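Local coordinates for 6-phospho-alpha-glucosidase (Merdibacter massiliensis, PDB 6VC6), which probably hydrolyses 6-phospho-alpha-glucosides to glucose 6-phosphate and an alcohol or sugar, working with bound NAD and a manganese ion, at residues A[13-18]-A[317-322]. Residues are numbered along the deposited sequence; the frame is centred on the assembly and turned at random.
Sequences STYTPG and DAHAEM. With NAD (nicotinamide-adenine-dinucleotide), chain G.
The dinucleotide-binding loop of a Rossmann-type domain, which runs from strand 4-9 into helix 16-25, meets the start of helix 318-331 beside the nicotinamide end of NAD, chiefly through the rings of Tyr-15 and His-319. Tyr-15 CD1 comes within 3.4 Å of His-319 CD2, and His-319 NE2 sits over one face of the phenol ring, offset toward its rim. With the planes inclined at 38°, the pair is neither a parallel stack nor edge-to-face. The reach of the histidine follows from its first torsion: CG stands opposite the backbone N (chi1 170°), extending the ring from its helix toward both tyrosine and cofactor. His-319 CE1 thus approaches NAD C5N at 3.2 Å. The ring's rotation is further constrained by a hydrogen bond from ND1 to Asp-171 and by stacking with Tyr-145.

A second contact sets the methyl of Ala-320 against the carbonyl of Gly-18, with Ala-320 CB 3.5 Å from Gly-18 O.

On the pyrophosphate side, one oxygen, O2N, collects several donors. Ser-13 OG donates to NAD O2N at 2.6 Å, Thr-14 OG1 donates to NAD O2N at 3.0 Å, and Thr-14 N adds a weak bond, while that same amide also reaches NAD O1A. Ser-13 OG in turn accepts from Tyr-15 N at 2.9 Å (161° at the hydrogen), a capping bond in the type I turn from Ser-13 to Thr-16. One hydroxyl therefore ties the phosphate to the backbone of the residue whose ring meets His-319. Tyr-15 also touches glucose 6-phosphate, linking cofactor and sugar pockets. Such a junction, with a phosphate-gripping turn on one side and a helix of the C-terminal region on the other, is consistent with the NAD- and metal-dependent active site of family 4 glycoside hydrolases.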
ATOM      1  N   SER A  13       8.761   7.425   9.250  1.00 40.94           N
ATOM      2  CA  SER A  13       7.344   7.129   9.100  1.00 39.72           C
ATOM      3  C   SER A  13       6.721   6.752  10.438  1.00 42.01           C
ATOM      4  O   SER A  13       7.392   6.247  11.344  1.00 39.16           O
ATOM      5  CB  SER A  13       7.141   5.997   8.095  1.00 44.52           C
ATOM      6  OG  SER A  13       5.920   5.316   8.334  1.00 48.80           O
ATOM      7  N   THR A  14       5.415   7.002  10.554  1.00 38.57           N
ATOM      8  CA  THR A  14       4.685   6.630  11.761  1.00 40.72           C
ATOM      9  C   THR A  14       4.614   5.120  11.952  1.00 46.38           C
ATOM     10  O   THR A  14       4.353   4.661  13.068  1.00 43.47           O
ATOM     11  CB  THR A  14       3.270   7.210  11.725  1.00 43.07           C
ATOM     12  OG1 THR A  14       2.529   6.605  10.658  1.00 42.67           O
ATOM     13  CG2 THR A  14       3.318   8.716  11.514  1.00 43.48           C
ATOM     14  N   TYR A  15       4.835   4.342  10.892  1.00 42.84           N
ATOM     15  CA  TYR A  15       4.826   2.888  10.977  1.00 45.39           C
ATOM     16  C   TYR A  15       6.166   2.305  11.408  1.00 45.21           C
ATOM     17  O   TYR A  15       6.221   1.122  11.760  1.00 44.43           O
ATOM     18  CB  TYR A  15       4.432   2.277   9.627  1.00 44.14           C
ATOM     19  CG  TYR A  15       3.026   2.603   9.175  1.00 43.02           C
ATOM     20  CD1 TYR A  15       1.936   1.897   9.667  1.00 40.06           C
ATOM     21  CD2 TYR A  15       2.790   3.608   8.246  1.00 41.74           C
ATOM     22  CE1 TYR A  15       0.649   2.187   9.252  1.00 43.18           C
ATOM     23  CE2 TYR A  15       1.507   3.906   7.825  1.00 43.47           C
ATOM     24  CZ  TYR A  15       0.442   3.192   8.331  1.00 44.04           C
ATOM     25  OH  TYR A  15      -0.837   3.486   7.913  1.00 39.55           O
ATOM     26  N   THR A  16       7.238   3.099  11.386  1.00 43.05           N
ATOM     27  CA  THR A  16       8.558   2.565  11.710  1.00 43.50           C
ATOM     28  C   THR A  16       8.667   2.032  13.138  1.00 42.73           C
ATOM     29  O   THR A  16       9.254   0.950  13.311  1.00 44.22           O
ATOM     30  CB  THR A  16       9.631   3.629  11.439  1.00 41.22           C
ATOM     31  OG1 THR A  16       9.575   4.024  10.062  1.00 42.07           O
ATOM     32  CG2 THR A  16      11.019   3.081  11.743  1.00 43.49           C
ATOM     33  N   PRO A  17       8.157   2.706  14.180  1.00 45.75           N
ATOM     34  CA  PRO A  17       8.197   2.082  15.515  1.00 45.06           C
ATOM     35  C   PRO A  17       7.513   0.727  15.563  1.00 47.16           C
ATOM     36  O   PRO A  17       7.985  -0.175  16.267  1.00 42.54           O
ATOM     37  CB  PRO A  17       7.490   3.114  16.403  1.00 42.24           C
ATOM     38  CG  PRO A  17       7.734   4.407  15.720  1.00 46.59           C
ATOM     39  CD  PRO A  17       7.665   4.096  14.253  1.00 43.69           C
ATOM     40  N   GLY A  18       6.415   0.554  14.822  1.00 45.08           N
ATOM     41  CA  GLY A  18       5.792  -0.756  14.740  1.00 45.11           C
ATOM     42  C   GLY A  18       6.687  -1.796  14.097  1.00 47.36           C
ATOM     43  O   GLY A  18       6.581  -2.988  14.400  1.00 44.79           O
ATOM     44  N   ASP A 317       1.736  -3.558  14.299  1.00 59.87           N
ATOM     45  CA  ASP A 317       1.796  -5.002  14.494  1.00 54.82           C
ATOM     46  C   ASP A 317       1.530  -5.745  13.189  1.00 55.10           C
ATOM     47  O   ASP A 317       2.462  -6.164  12.504  1.00 54.07           O
ATOM     48  CB  ASP A 317       0.795  -5.443  15.563  1.00 59.69           C
ATOM     49  CG  ASP A 317       1.364  -6.493  16.498  1.00 66.75           C
ATOM     50  OD1 ASP A 317       2.558  -6.832  16.359  1.00 74.02           O
ATOM     51  OD2 ASP A 317       0.617  -6.980  17.372  1.00 69.57           O
ATOM     52  N   ALA A 318       0.247  -5.896  12.848  1.00 49.42           N
ATOM     53  CA  ALA A 318      -0.124  -6.661  11.662  1.00 48.50           C
ATOM     54  C   ALA A 318       0.460  -6.049  10.395  1.00 53.09           C
ATOM     55  O   ALA A 318       0.840  -6.773   9.466  1.00 45.26           O
ATOM     56  CB  ALA A 318      -1.645  -6.761  11.556  1.00 44.57           C
ATOM     57  N   HIS A 319       0.544  -4.719  10.339  1.00 46.30           N
ATOM     58  CA  HIS A 319       1.083  -4.061   9.153  1.00 44.04           C
ATOM     59  C   HIS A 319       2.564  -4.374   8.973  1.00 50.58           C
ATOM     60  O   HIS A 319       3.003  -4.739   7.876  1.00 47.00           O
ATOM     61  CB  HIS A 319       0.859  -2.552   9.241  1.00 41.30           C
ATOM     62  CG  HIS A 319       1.586  -1.774   8.189  1.00 49.38           C
ATOM     63  ND1 HIS A 319       1.120  -1.654   6.898  1.00 46.78           N
ATOM     64  CD2 HIS A 319       2.748  -1.081   8.236  1.00 47.07           C
ATOM     65  CE1 HIS A 319       1.963  -0.920   6.195  1.00 46.43           C
ATOM     66  NE2 HIS A 319       2.959  -0.557   6.983  1.00 46.31           N
ATOM     67  N   ALA A 320       3.349  -4.238  10.043  1.00 47.40           N
ATOM     68  CA  ALA A 320       4.779  -4.505   9.945  1.00 45.88           C
ATOM     69  C   ALA A 320       5.072  -5.994   9.820  1.00 47.71           C
ATOM     70  O   ALA A 320       6.067  -6.377   9.194  1.00 42.72           O
ATOM     71  CB  ALA A 320       5.506  -3.926  11.158  1.00 44.22           C
ATOM     72  N   GLU A 321       4.224  -6.844  10.404  1.00 42.80           N
ATOM     73  CA  GLU A 321       4.502  -8.276  10.395  1.00 49.29           C
ATOM     74  C   GLU A 321       4.389  -8.865   8.999  1.00 48.42           C
ATOM     75  O   GLU A 321       5.129  -9.793   8.659  1.00 46.19           O
ATOM     76  CB  GLU A 321       3.559  -9.008  11.347  1.00 51.73           C
ATOM     77  CG  GLU A 321       3.961  -8.911  12.806  1.00 55.49           C
ATOM     78  CD  GLU A 321       3.230  -9.910  13.675  1.00 64.76           C
ATOM     79  OE1 GLU A 321       2.450 -10.718  13.126  1.00 69.52           O
ATOM     80  OE2 GLU A 321       3.429  -9.883  14.907  1.00 70.78           O
HETATM   81  N   MSE A 322       3.489  -8.345   8.176  1.00 50.24           N
HETATM   82  CA  MSE A 322       3.268  -8.956   6.881  1.00 52.93           C
HETATM   83  C   MSE A 322       4.462  -8.771   5.958  1.00 47.87           C
HETATM   84  O   MSE A 322       4.795  -9.661   5.180  1.00 42.29           O
HETATM   85  CB  MSE A 322       2.039  -8.386   6.198  1.00 45.48           C
HETATM   86  CG  MSE A 322       1.718  -9.165   4.952  1.00 70.00           C
HETATM   87 SE   MSE A 322       0.045  -8.668   4.135  1.00 88.91          SE
HETATM   88  CE  MSE A 322       0.772  -7.508   2.762  1.00 48.44           C
TER
HETATM   89  PA  NAD G 503       4.620   9.469   7.010  1.00 40.71           P
HETATM   90  O1A NAD G 503       4.365   9.318   8.491  1.00 40.30           O
HETATM   91  O2A NAD G 503       4.618  10.840   6.380  1.00 43.12           O
HETATM   92  O5B NAD G 503       6.021   8.762   6.660  1.00 43.04           O
HETATM   93  C5B NAD G 503       6.675   9.025   5.424  1.00 41.79           C
HETATM   94  C4B NAD G 503       8.174   9.115   5.654  1.00 40.45           C
HETATM   95  O4B NAD G 503       8.868   8.943   4.416  1.00 41.15           O
HETATM   96  C3B NAD G 503       8.550  10.483   6.201  1.00 40.41           C
HETATM   97  O3B NAD G 503       9.350  10.324   7.374  1.00 40.36           O
HETATM   98  C2B NAD G 503       9.373  11.134   5.111  1.00 39.24           C
HETATM   99  O2B NAD G 503      10.461  11.873   5.672  1.00 43.08           O
HETATM  100  C1B NAD G 503       9.872   9.952   4.299  1.00 38.24           C
HETATM  101  N9A NAD G 503      10.112  10.317   2.881  1.00 37.31           N
HETATM  102  C8A NAD G 503       9.332  11.085   2.098  1.00 43.58           C
HETATM  103  N7A NAD G 503       9.869  11.215   0.856  1.00 42.42           N
HETATM  104  C5A NAD G 503      11.021  10.520   0.839  1.00 39.88           C
HETATM  105  C6A NAD G 503      12.089  10.233  -0.149  1.00 40.55           C
HETATM  106  N6A NAD G 503      12.032  10.730  -1.408  1.00 40.85           N
HETATM  107  N1A NAD G 503      13.124   9.459   0.249  1.00 42.71           N
HETATM  108  C2A NAD G 503      13.196   8.956   1.496  1.00 42.51           C
HETATM  109  N3A NAD G 503      12.266   9.176   2.440  1.00 43.05           N
HETATM  110  C4A NAD G 503      11.178   9.936   2.178  1.00 38.87           C
HETATM  111  O3  NAD G 503       3.585   8.541   6.198  1.00 40.65           O
HETATM  112  PN  NAD G 503       2.864   7.262   6.855  1.00 40.40           P
HETATM  113  O1N NAD G 503       1.433   7.632   7.168  1.00 36.68           O
HETATM  114  O2N NAD G 503       3.753   6.668   7.921  1.00 35.23           O
HETATM  115  O5D NAD G 503       2.860   6.274   5.588  1.00 37.98           O
HETATM  116  C5D NAD G 503       4.043   5.562   5.232  1.00 37.33           C
HETATM  117  C4D NAD G 503       3.851   4.983   3.838  1.00 40.68           C
HETATM  118  O4D NAD G 503       3.372   3.639   3.928  1.00 39.64           O
HETATM  119  C3D NAD G 503       2.806   5.779   3.069  1.00 39.39           C
HETATM  120  O3D NAD G 503       3.304   6.054   1.758  1.00 39.87           O
HETATM  121  C2D NAD G 503       1.624   4.844   2.949  1.00 36.49           C
HETATM  122  O2D NAD G 503       0.930   5.042   1.717  1.00 38.34           O
HETATM  123  C1D NAD G 503       2.300   3.487   2.998  1.00 39.43           C
HETATM  124  N1N NAD G 503       1.381   2.416   3.375  1.00 38.32           N
HETATM  125  C2N NAD G 503       1.108   1.501   2.444  1.00 39.57           C
HETATM  126  C3N NAD G 503       0.251   0.448   2.705  1.00 42.64           C
HETATM  127  C7N NAD G 503      -0.024  -0.549   1.620  1.00 41.80           C
HETATM  128  O7N NAD G 503      -0.946  -1.337   1.747  1.00 39.00           O
HETATM  129  N7N NAD G 503       0.750  -0.536   0.534  1.00 37.90           N
HETATM  130  C4N NAD G 503      -0.324   0.338   3.965  1.00 42.72           C
HETATM  131  C5N NAD G 503      -0.028   1.305   4.919  1.00 41.64           C
HETATM  132  C6N NAD G 503       0.843   2.344   4.600  1.00 38.14           C